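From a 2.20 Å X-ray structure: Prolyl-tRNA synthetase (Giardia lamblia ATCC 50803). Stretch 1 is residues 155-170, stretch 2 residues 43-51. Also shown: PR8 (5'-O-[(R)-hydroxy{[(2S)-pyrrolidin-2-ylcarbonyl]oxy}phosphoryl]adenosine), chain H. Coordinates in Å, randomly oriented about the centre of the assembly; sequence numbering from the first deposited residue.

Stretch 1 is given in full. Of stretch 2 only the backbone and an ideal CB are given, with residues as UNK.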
ATOM      1  N   GLU B 155       0.246 -24.303  -8.022  1.00 46.33           N
ATOM      2  CA  GLU B 155       0.798 -25.630  -7.726  1.00 50.50           C
ATOM      3  C   GLU B 155       1.415 -25.724  -6.329  1.00 53.04           C
ATOM      4  O   GLU B 155       1.783 -26.814  -5.884  1.00 55.22           O
ATOM      5  CB  GLU B 155       1.819 -26.065  -8.790  1.00 51.75           C
ATOM      6  CG  GLU B 155       2.092 -27.580  -8.787  1.00 55.45           C
ATOM      7  CD  GLU B 155       2.836 -28.069 -10.018  1.00 58.65           C
ATOM      8  OE1 GLU B 155       4.033 -27.737 -10.172  1.00 59.94           O
ATOM      9  OE2 GLU B 155       2.228 -28.805 -10.822  1.00 62.35           O
ATOM     10  N   THR B 156       1.520 -24.596  -5.630  1.00 54.52           N
ATOM     11  CA  THR B 156       2.067 -24.606  -4.282  1.00 55.20           C
ATOM     12  C   THR B 156       1.344 -25.638  -3.420  1.00 55.52           C
ATOM     13  O   THR B 156       0.114 -25.619  -3.289  1.00 54.41           O
ATOM     14  CB  THR B 156       1.996 -23.231  -3.621  1.00 54.74           C
ATOM     15  OG1 THR B 156       2.800 -22.317  -4.369  1.00 58.39           O
ATOM     16  CG2 THR B 156       2.518 -23.304  -2.187  1.00 55.49           C
ATOM     17  N   LYS B 157       2.143 -26.535  -2.848  1.00 55.29           N
ATOM     18  CA  LYS B 157       1.670 -27.707  -2.135  1.00 54.94           C
ATOM     19  C   LYS B 157       2.092 -27.552  -0.679  1.00 52.46           C
ATOM     20  O   LYS B 157       2.989 -26.762  -0.382  1.00 53.71           O
ATOM     21  CB  LYS B 157       2.306 -28.951  -2.768  1.00 56.02           C
ATOM     22  CG  LYS B 157       1.556 -30.257  -2.541  1.00 59.36           C
ATOM     23  CD  LYS B 157       1.881 -31.296  -3.625  1.00 62.53           C
ATOM     24  CE  LYS B 157       3.390 -31.544  -3.778  1.00 63.83           C
ATOM     25  NZ  LYS B 157       3.685 -32.521  -4.860  1.00 65.22           N
ATOM     26  N   ASN B 158       1.451 -28.291   0.223  1.00 49.74           N
ATOM     27  CA  ASN B 158       1.723 -28.175   1.660  1.00 48.05           C
ATOM     28  C   ASN B 158       1.894 -26.717   2.071  1.00 44.45           C
ATOM     29  O   ASN B 158       3.014 -26.250   2.321  1.00 45.83           O
ATOM     30  CB  ASN B 158       2.974 -28.972   2.044  1.00 48.38           C
ATOM     31  CG  ASN B 158       2.790 -30.460   1.872  1.00 52.14           C
ATOM     32  OD1 ASN B 158       1.725 -31.012   2.176  1.00 51.43           O
ATOM     33  ND2 ASN B 158       3.833 -31.129   1.384  1.00 55.13           N
ATOM     34  N   THR B 159       0.780 -26.000   2.121  1.00 38.73           N
ATOM     35  CA  THR B 159       0.808 -24.569   2.364  1.00 35.68           C
ATOM     36  C   THR B 159       1.111 -24.262   3.839  1.00 33.43           C
ATOM     37  O   THR B 159       0.677 -24.976   4.740  1.00 31.92           O
ATOM     38  CB  THR B 159      -0.517 -23.886   1.939  1.00 36.34           C
ATOM     39  OG1 THR B 159      -1.587 -24.311   2.785  1.00 30.63           O
ATOM     40  CG2 THR B 159      -0.869 -24.216   0.489  1.00 35.10           C
ATOM     41  N   LYS B 160       1.878 -23.198   4.057  1.00 30.42           N
ATOM     42  CA  LYS B 160       2.221 -22.718   5.386  1.00 29.61           C
ATOM     43  C   LYS B 160       2.155 -21.196   5.300  1.00 27.83           C
ATOM     44  O   LYS B 160       2.772 -20.609   4.408  1.00 26.77           O
ATOM     45  CB  LYS B 160       3.636 -23.195   5.770  1.00 30.29           C
ATOM     46  CG  LYS B 160       4.061 -22.948   7.240  1.00 34.86           C
ATOM     47  CD  LYS B 160       5.216 -23.898   7.642  1.00 38.13           C
ATOM     48  CE  LYS B 160       5.674 -23.740   9.113  1.00 40.25           C
ATOM     49  NZ  LYS B 160       4.804 -24.434  10.150  1.00 37.48           N
ATOM     50  N   PRO B 161       1.397 -20.544   6.203  1.00 26.65           N
ATOM     51  CA  PRO B 161       1.281 -19.081   6.172  1.00 26.92           C
ATOM     52  C   PRO B 161       2.623 -18.368   6.032  1.00 25.75           C
ATOM     53  O   PRO B 161       3.592 -18.750   6.688  1.00 24.18           O
ATOM     54  CB  PRO B 161       0.646 -18.754   7.526  1.00 27.09           C
ATOM     55  CG  PRO B 161      -0.169 -19.930   7.824  1.00 28.16           C
ATOM     56  CD  PRO B 161       0.585 -21.117   7.282  1.00 28.08           C
ATOM     57  N   LEU B 162       2.661 -17.352   5.165  1.00 25.28           N
ATOM     58  CA  LEU B 162       3.837 -16.507   4.940  1.00 26.33           C
ATOM     59  C   LEU B 162       4.953 -17.186   4.136  1.00 26.59           C
ATOM     60  O   LEU B 162       5.646 -16.521   3.377  1.00 30.20           O
ATOM     61  CB  LEU B 162       4.415 -15.964   6.257  1.00 25.57           C
ATOM     62  CG  LEU B 162       3.445 -15.350   7.262  1.00 25.72           C
ATOM     63  CD1 LEU B 162       4.199 -14.836   8.459  1.00 24.42           C
ATOM     64  CD2 LEU B 162       2.648 -14.220   6.624  1.00 30.63           C
ATOM     65  N   ILE B 163       5.120 -18.492   4.302  1.00 27.52           N
ATOM     66  CA  ILE B 163       6.274 -19.222   3.774  1.00 29.32           C
ATOM     67  C   ILE B 163       5.960 -19.886   2.429  1.00 29.73           C
ATOM     68  O   ILE B 163       6.750 -19.796   1.504  1.00 32.92           O
ATOM     69  CB  ILE B 163       6.766 -20.274   4.819  1.00 31.15           C
ATOM     70  CG1 ILE B 163       7.478 -19.563   5.972  1.00 30.17           C
ATOM     71  CG2 ILE B 163       7.679 -21.314   4.191  1.00 31.51           C
ATOM     72  CD1 ILE B 163       7.668 -20.425   7.190  1.00 31.92           C
ATOM     73  N   ARG B 164       4.816 -20.556   2.336  1.00 29.88           N
ATOM     74  CA  ARG B 164       4.387 -21.218   1.101  1.00 32.11           C
ATOM     75  C   ARG B 164       2.882 -21.072   0.954  1.00 29.88           C
ATOM     76  O   ARG B 164       2.135 -21.866   1.505  1.00 30.12           O
ATOM     77  CB  ARG B 164       4.730 -22.716   1.112  1.00 33.41           C
ATOM     78  CG  ARG B 164       6.155 -23.065   0.727  1.00 40.61           C
ATOM     79  CD  ARG B 164       6.249 -24.543   0.321  1.00 47.36           C
ATOM     80  NE  ARG B 164       5.730 -25.410   1.384  1.00 51.34           N
ATOM     81  CZ  ARG B 164       6.466 -26.026   2.308  1.00 54.80           C
ATOM     82  NH1 ARG B 164       7.794 -25.920   2.314  1.00 55.62           N
ATOM     83  NH2 ARG B 164       5.866 -26.769   3.234  1.00 57.16           N
ATOM     84  N   VAL B 165       2.449 -20.054   0.213  1.00 30.02           N
ATOM     85  CA  VAL B 165       1.030 -19.773   0.030  1.00 29.68           C
ATOM     86  C   VAL B 165       0.701 -19.681  -1.461  1.00 28.14           C
ATOM     87  O   VAL B 165       1.592 -19.599  -2.296  1.00 29.43           O
ATOM     88  CB  VAL B 165       0.591 -18.482   0.787  1.00 31.51           C
ATOM     89  CG1 VAL B 165       0.571 -18.728   2.300  1.00 29.91           C
ATOM     90  CG2 VAL B 165       1.483 -17.299   0.446  1.00 29.57           C
ATOM     91  N   ARG B 166      -0.582 -19.725  -1.790  1.00 27.99           N
ATOM     92  CA  ARG B 166      -1.011 -19.703  -3.183  1.00 28.74           C
ATOM     93  C   ARG B 166      -1.348 -18.287  -3.656  1.00 28.97           C
ATOM     94  O   ARG B 166      -1.265 -18.014  -4.850  1.00 30.34           O
ATOM     95  CB  ARG B 166      -2.168 -20.668  -3.410  1.00 28.70           C
ATOM     96  CG  ARG B 166      -1.714 -22.130  -3.381  1.00 34.91           C
ATOM     97  CD  ARG B 166      -2.873 -23.097  -3.388  1.00 35.94           C
ATOM     98  NE  ARG B 166      -3.492 -23.232  -4.699  1.00 41.50           N
ATOM     99  CZ  ARG B 166      -4.792 -23.468  -4.921  1.00 43.50           C
ATOM    100  NH1 ARG B 166      -5.672 -23.561  -3.926  1.00 43.07           N
ATOM    101  NH2 ARG B 166      -5.224 -23.585  -6.164  1.00 42.98           N
ATOM    102  N   GLU B 167      -1.727 -17.405  -2.730  1.00 27.19           N
ATOM    103  CA  GLU B 167      -1.712 -15.959  -2.991  1.00 29.26           C
ATOM    104  C   GLU B 167      -0.654 -15.313  -2.110  1.00 26.29           C
ATOM    105  O   GLU B 167      -0.715 -15.389  -0.894  1.00 24.48           O
ATOM    106  CB  GLU B 167      -3.077 -15.308  -2.757  1.00 28.85           C
ATOM    107  CG  GLU B 167      -3.030 -13.788  -2.837  1.00 29.32           C
ATOM    108  CD  GLU B 167      -4.390 -13.144  -3.063  1.00 28.58           C
ATOM    109  OE1 GLU B 167      -5.416 -13.830  -2.910  1.00 27.36           O
ATOM    110  OE2 GLU B 167      -4.426 -11.938  -3.399  1.00 28.92           O
ATOM    111  N   ILE B 168       0.308 -14.660  -2.748  1.00 28.02           N
ATOM    112  CA  ILE B 168       1.505 -14.200  -2.083  1.00 26.41           C
ATOM    113  C   ILE B 168       1.612 -12.682  -2.161  1.00 26.63           C
ATOM    114  O   ILE B 168       1.722 -12.120  -3.246  1.00 24.26           O
ATOM    115  CB  ILE B 168       2.754 -14.812  -2.747  1.00 27.53           C
ATOM    116  CG1 ILE B 168       2.590 -16.325  -2.944  1.00 25.18           C
ATOM    117  CG2 ILE B 168       4.019 -14.493  -1.921  1.00 28.38           C
ATOM    118  CD1 ILE B 168       3.418 -16.867  -4.109  1.00 28.02           C
ATOM    119  N   HIS B 169       1.612 -12.024  -1.002  1.00 24.92           N
ATOM    120  CA  HIS B 169       1.828 -10.586  -0.941  1.00 23.94           C
ATOM    121  C   HIS B 169       3.323 -10.346  -1.112  1.00 25.63           C
ATOM    122  O   HIS B 169       4.149 -11.028  -0.484  1.00 23.87           O
ATOM    123  CB  HIS B 169       1.310 -10.029   0.387  1.00 25.65           C
ATOM    124  CG  HIS B 169       1.209  -8.539   0.424  1.00 25.62           C
ATOM    125  ND1 HIS B 169       2.121  -7.747   1.094  1.00 21.19           N
ATOM    126  CD2 HIS B 169       0.308  -7.694  -0.132  1.00 22.65           C
ATOM    127  CE1 HIS B 169       1.784  -6.478   0.945  1.00 20.12           C
ATOM    128  NE2 HIS B 169       0.689  -6.417   0.206  1.00 20.34           N
ATOM    129  N   TRP B 170       3.685  -9.416  -1.991  1.00 22.06           N
ATOM    130  CA  TRP B 170       5.096  -9.187  -2.278  1.00 23.83           C
ATOM    131  C   TRP B 170       5.372  -7.821  -2.875  1.00 22.05           C
ATOM    132  O   TRP B 170       4.448  -7.071  -3.167  1.00 22.28           O
ATOM    133  CB  TRP B 170       5.638 -10.316  -3.177  1.00 24.93           C
ATOM    134  CG  TRP B 170       5.537 -10.157  -4.691  1.00 25.01           C
ATOM    135  CD1 TRP B 170       4.736  -9.308  -5.401  1.00 25.30           C
ATOM    136  CD2 TRP B 170       6.243 -10.940  -5.661  1.00 25.05           C
ATOM    137  NE1 TRP B 170       4.926  -9.495  -6.746  1.00 24.34           N
ATOM    138  CE2 TRP B 170       5.842 -10.497  -6.932  1.00 24.41           C
ATOM    139  CE3 TRP B 170       7.183 -11.975  -5.573  1.00 28.09           C
ATOM    140  CZ2 TRP B 170       6.360 -11.034  -8.107  1.00 23.01           C
ATOM    141  CZ3 TRP B 170       7.702 -12.508  -6.742  1.00 25.44           C
ATOM    142  CH2 TRP B 170       7.287 -12.035  -7.990  1.00 26.62           C
ATOM    143  N   UNK B  43     -11.643 -20.723   3.167  1.00 33.58           N
ATOM    144  CA  UNK B  43     -11.820 -21.969   2.415  1.00 35.91           C
ATOM    145  C   UNK B  43     -11.238 -21.993   0.987  1.00 35.13           C
ATOM    146  O   UNK B  43     -11.817 -22.601   0.101  1.00 32.60           O
ATOM    147  CB  UNK B  43     -13.317 -22.273   2.332  1.00 35.91           C
ATOM    148  N   UNK B  44     -10.101 -21.347   0.769  1.00 34.92           N
ATOM    149  CA  UNK B  44      -9.345 -21.556  -0.456  1.00 34.83           C
ATOM    150  C   UNK B  44      -7.931 -21.919  -0.026  1.00 35.07           C
ATOM    151  O   UNK B  44      -7.252 -21.111   0.605  1.00 32.10           O
ATOM    152  CB  UNK B  44      -9.368 -20.324  -1.364  1.00 34.83           C
ATOM    153  N   UNK B  45      -7.520 -23.150  -0.338  1.00 35.14           N
ATOM    154  CA  UNK B  45      -6.217 -23.675   0.069  1.00 37.45           C
ATOM    155  C   UNK B  45      -5.096 -22.710  -0.291  1.00 35.37           C
ATOM    156  O   UNK B  45      -5.024 -22.224  -1.416  1.00 36.32           O
ATOM    157  CB  UNK B  45      -5.964 -25.036  -0.582  1.00 37.45           C
ATOM    158  N   UNK B  46      -4.245 -22.418   0.686  1.00 34.90           N
ATOM    159  CA  UNK B  46      -3.103 -21.532   0.497  1.00 34.08           C
ATOM    160  C   UNK B  46      -3.423 -20.055   0.347  1.00 35.11           C
ATOM    161  O   UNK B  46      -2.540 -19.269  -0.015  1.00 34.97           O
ATOM    162  CB  UNK B  46      -2.327 -21.986  -0.741  1.00 34.08           C
ATOM    163  N   UNK B  47      -4.672 -19.665   0.600  1.00 33.16           N
ATOM    164  CA  UNK B  47      -5.055 -18.254   0.589  1.00 32.27           C
ATOM    165  C   UNK B  47      -5.461 -17.878   2.004  1.00 32.82           C
ATOM    166  O   UNK B  47      -6.562 -18.216   2.452  1.00 30.13           O
ATOM    167  CB  UNK B  47      -6.187 -17.982  -0.404  1.00 32.27           C
ATOM    168  N   UNK B  48      -4.572 -17.182   2.707  1.00 31.18           N
ATOM    169  CA  UNK B  48      -4.780 -16.922   4.118  1.00 33.29           C
ATOM    170  C   UNK B  48      -5.130 -15.470   4.346  1.00 31.57           C
ATOM    171  O   UNK B  48      -4.591 -14.592   3.685  1.00 33.27           O
ATOM    172  CB  UNK B  48      -3.538 -17.303   4.927  1.00 33.29           C
ATOM    173  N   UNK B  49      -6.039 -15.226   5.287  1.00 29.38           N
ATOM    174  CA  UNK B  49      -6.378 -13.877   5.695  1.00 29.98           C
ATOM    175  C   UNK B  49      -5.229 -13.303   6.520  1.00 29.90           C
ATOM    176  O   UNK B  49      -4.746 -13.951   7.442  1.00 30.81           O
ATOM    177  CB  UNK B  49      -7.687 -13.857   6.487  1.00 29.98           C
ATOM    178  N   UNK B  50      -4.782 -12.102   6.161  1.00 29.88           N
ATOM    179  CA  UNK B  50      -3.904 -11.317   7.019  1.00 28.41           C
ATOM    180  C   UNK B  50      -4.776 -10.557   8.018  1.00 29.17           C
ATOM    181  O   UNK B  50      -5.470  -9.610   7.639  1.00 29.93           O
ATOM    182  CB  UNK B  50      -3.034 -10.361   6.201  1.00 28.41           C
ATOM    183  N   UNK B  51      -4.746 -10.959   9.290  1.00 26.81           N
ATOM    184  CA  UNK B  51      -5.470 -10.228  10.337  1.00 26.43           C
ATOM    185  C   UNK B  51      -4.682  -8.972  10.749  1.00 24.16           C
ATOM    186  O   UNK B  51      -3.492  -8.876  10.451  1.00 24.82           O
ATOM    187  CB  UNK B  51      -5.712 -11.128  11.550  1.00 26.43           C
TER
HETATM  188  C   PR8 H 601      11.081 -13.448  -8.869  1.00 41.68           C
HETATM  189  N   PR8 H 601      10.084 -11.936 -10.469  1.00 37.95           N
HETATM  190  O   PR8 H 601       9.955 -13.949  -8.829  1.00 39.80           O
HETATM  191  P   PR8 H 601      11.826 -15.053  -7.123  0.70 54.76           P
HETATM  192  N1  PR8 H 601       5.101 -18.055  -0.788  0.70 38.84           N
HETATM  193  C2  PR8 H 601       5.676 -16.992  -0.237  0.70 36.35           C
HETATM  194  N3  PR8 H 601       6.707 -16.366  -0.810  0.70 36.19           N
HETATM  195  C4  PR8 H 601       7.211 -16.786  -1.969  0.70 40.17           C
HETATM  196  C5  PR8 H 601       6.640 -17.903  -2.571  0.70 44.07           C
HETATM  197  C6  PR8 H 601       5.563 -18.537  -1.958  0.70 44.75           C
HETATM  198  N6  PR8 H 601       4.999 -19.603  -2.527  0.70 47.85           N
HETATM  199  N7  PR8 H 601       7.302 -18.128  -3.699  0.70 45.67           N
HETATM  200  C8  PR8 H 601       8.253 -17.197  -3.809  0.70 49.61           C
HETATM  201  N9  PR8 H 601       8.210 -16.376  -2.751  0.70 48.94           N
HETATM  202  CA  PR8 H 601      11.340 -12.233  -9.758  1.00 37.84           C
HETATM  203  CB  PR8 H 601      11.645 -11.033  -8.877  1.00 35.99           C
HETATM  204  CD  PR8 H 601       9.811 -10.513 -10.299  1.00 37.80           C
HETATM  205  CG  PR8 H 601      10.345 -10.216  -8.891  1.00 35.60           C
HETATM  206  C1' PR8 H 601       9.131 -15.215  -2.533  0.70 52.31           C
HETATM  207  O10 PR8 H 601      12.173 -13.895  -8.193  1.00 43.66           O
HETATM  208  O1P PR8 H 601      11.501 -16.357  -7.755  0.70 56.60           O
HETATM  209  C2' PR8 H 601      10.589 -15.658  -2.255  0.70 54.66           C
HETATM  210  O2' PR8 H 601      11.164 -14.833  -1.231  0.70 47.98           O
HETATM  211  O2P PR8 H 601      13.140 -15.180  -6.209  0.70 58.29           O
HETATM  212  C3' PR8 H 601      11.292 -15.327  -3.551  0.70 55.14           C
HETATM  213  O3' PR8 H 601      12.689 -15.128  -3.321  0.70 53.41           O
HETATM  214  C4' PR8 H 601      10.604 -14.001  -3.818  0.70 55.14           C
HETATM  215  O4' PR8 H 601       9.214 -14.385  -3.736  0.70 53.59           O
HETATM  216  C5' PR8 H 601      11.000 -13.504  -5.191  0.70 54.00           C
HETATM  217  O5' PR8 H 601      10.668 -14.467  -6.173  0.70 54.92           O

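Position 43 lies out of reach of stretch 1, with nothing of it within 5.5 Å of the ideal CB; the deposited residue is P43. Position 44 is nearly as free: its CB points sideways, and many side chains would suit. The residue is V44, whose CG1 comes to 4.4 Å from R166 NH1. Its carbonyl matters more, since V44 O accepts a hydrogen bond from the backbone N of position 47 and closes a type II turn.

At position 45, the second of that turn, phi/psi of -51/130 suits most residues, proline included. The CB points sideways, 3.7 Å from R166 NH1 and 5.3 Å from T159 CG2, so a long, flexible chain could run along the loop. The residue is K45, extended with all four chi angles t; its CG packs 4.0 Å from T159 CG2, and its CE passes 4.1 Å from T156 O. The hydrogen bond from R166 goes to the backbone: NH1 donates to K45 O at 2.9 Å, with the oxygen near the guanidinium plane.

Position 46 is the strictest. Phi is positive (72/10), as the third place of a type II turn prefers, and an ideal CB would clash with R166 CG at 2.7 Å and T159 CG2 at 2.9 Å. Glycine fits, and G46 is found. Without a side chain, its CA can sit 3.5 Å from T159 CG2, while G46 O takes a hydrogen bond from R166 N at 2.7 Å and a weak one from E167 N at 3.4 Å.

Position 47 points sideways, its CB 4.7 Å from E167 CB. A small or medium side chain would serve, polar or not. C47, rotamer m, brings SG to 4.2 Å from E167 CB.

Position 48 points toward stretch 1, where V165 CG1 and P161 CB each lie 5.1 Å from the ideal CB. This apolar patch invites valine, isoleucine or leucine. V48 fills the role: its CG1 meets V165 CG1 at 4.4 Å and P161 CG at 4.5 Å.

Position 49, in the strand, is out of reach; it is V49.

Position 50 points toward stretch 1, but nothing lies within 5.5 Å of its CB. The gap calls for a long apolar chain, such as leucine, methionine or an aromatic. F50 spans it, CZ reaching L162 CD2 at 3.5 Å and CE2 lying 4.4 Å from H169 CB.

Position 51 is out of reach, at an N-cap, which often takes serine, threonine, aspartate or asparagine; R51 is found.

Stretch 2 43-51: PVKGCVVFR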
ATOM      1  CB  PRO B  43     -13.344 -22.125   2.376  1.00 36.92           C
ATOM      2  CG  PRO B  43     -13.831 -20.736   2.353  1.00 36.35           C
ATOM      3  CD  PRO B  43     -12.910 -19.975   3.265  1.00 34.99           C
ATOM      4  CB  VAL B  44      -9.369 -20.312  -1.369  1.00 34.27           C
ATOM      5  CG1 VAL B  44      -8.515 -20.534  -2.616  1.00 31.98           C
ATOM      6  CG2 VAL B  44     -10.807 -19.986  -1.765  1.00 34.44           C
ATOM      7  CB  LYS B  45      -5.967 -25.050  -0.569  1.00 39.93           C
ATOM      8  CG  LYS B  45      -4.521 -25.555  -0.487  1.00 46.54           C
ATOM      9  CD  LYS B  45      -4.417 -27.022  -0.918  1.00 51.68           C
ATOM     10  CE  LYS B  45      -2.983 -27.410  -1.244  1.00 53.21           C
ATOM     11  NZ  LYS B  45      -2.874 -28.842  -1.647  1.00 56.31           N
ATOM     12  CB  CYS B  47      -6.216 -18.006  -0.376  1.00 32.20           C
ATOM     13  SG  CYS B  47      -5.828 -18.369  -2.079  1.00 30.86           S
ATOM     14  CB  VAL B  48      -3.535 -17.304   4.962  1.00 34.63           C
ATOM     15  CG1 VAL B  48      -3.129 -18.744   4.677  1.00 32.09           C
ATOM     16  CG2 VAL B  48      -2.391 -16.363   4.678  1.00 39.49           C
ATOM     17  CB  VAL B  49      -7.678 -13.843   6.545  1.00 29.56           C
ATOM     18  CG1 VAL B  49      -7.993 -12.411   7.028  1.00 26.62           C
ATOM     19  CG2 VAL B  49      -8.852 -14.419   5.747  1.00 31.26           C
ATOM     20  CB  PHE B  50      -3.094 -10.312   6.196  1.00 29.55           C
ATOM     21  CG  PHE B  50      -1.657 -10.691   5.980  1.00 29.42           C
ATOM     22  CD1 PHE B  50      -0.784 -10.815   7.055  1.00 31.53           C
ATOM     23  CD2 PHE B  50      -1.162 -10.861   4.696  1.00 29.71           C
ATOM     24  CE1 PHE B  50       0.562 -11.138   6.853  1.00 33.55           C
ATOM     25  CE2 PHE B  50       0.160 -11.184   4.483  1.00 30.52           C
ATOM     26  CZ  PHE B  50       1.033 -11.320   5.569  1.00 34.82           C
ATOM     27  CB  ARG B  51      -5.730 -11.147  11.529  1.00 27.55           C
ATOM     28  CG  ARG B  51      -6.474 -12.415  11.147  1.00 28.42           C
ATOM     29  CD  ARG B  51      -6.847 -13.219  12.361  1.00 29.81           C
ATOM     30  NE  ARG B  51      -7.868 -12.552  13.163  1.00 28.97           N
ATOM     31  CZ  ARG B  51      -8.485 -13.106  14.204  1.00 27.63           C
ATOM     32  NH1 ARG B  51      -8.179 -14.345  14.585  1.00 25.78           N
ATOM     33  NH2 ARG B  51      -9.405 -12.417  14.868  1.00 25.83           N
TER
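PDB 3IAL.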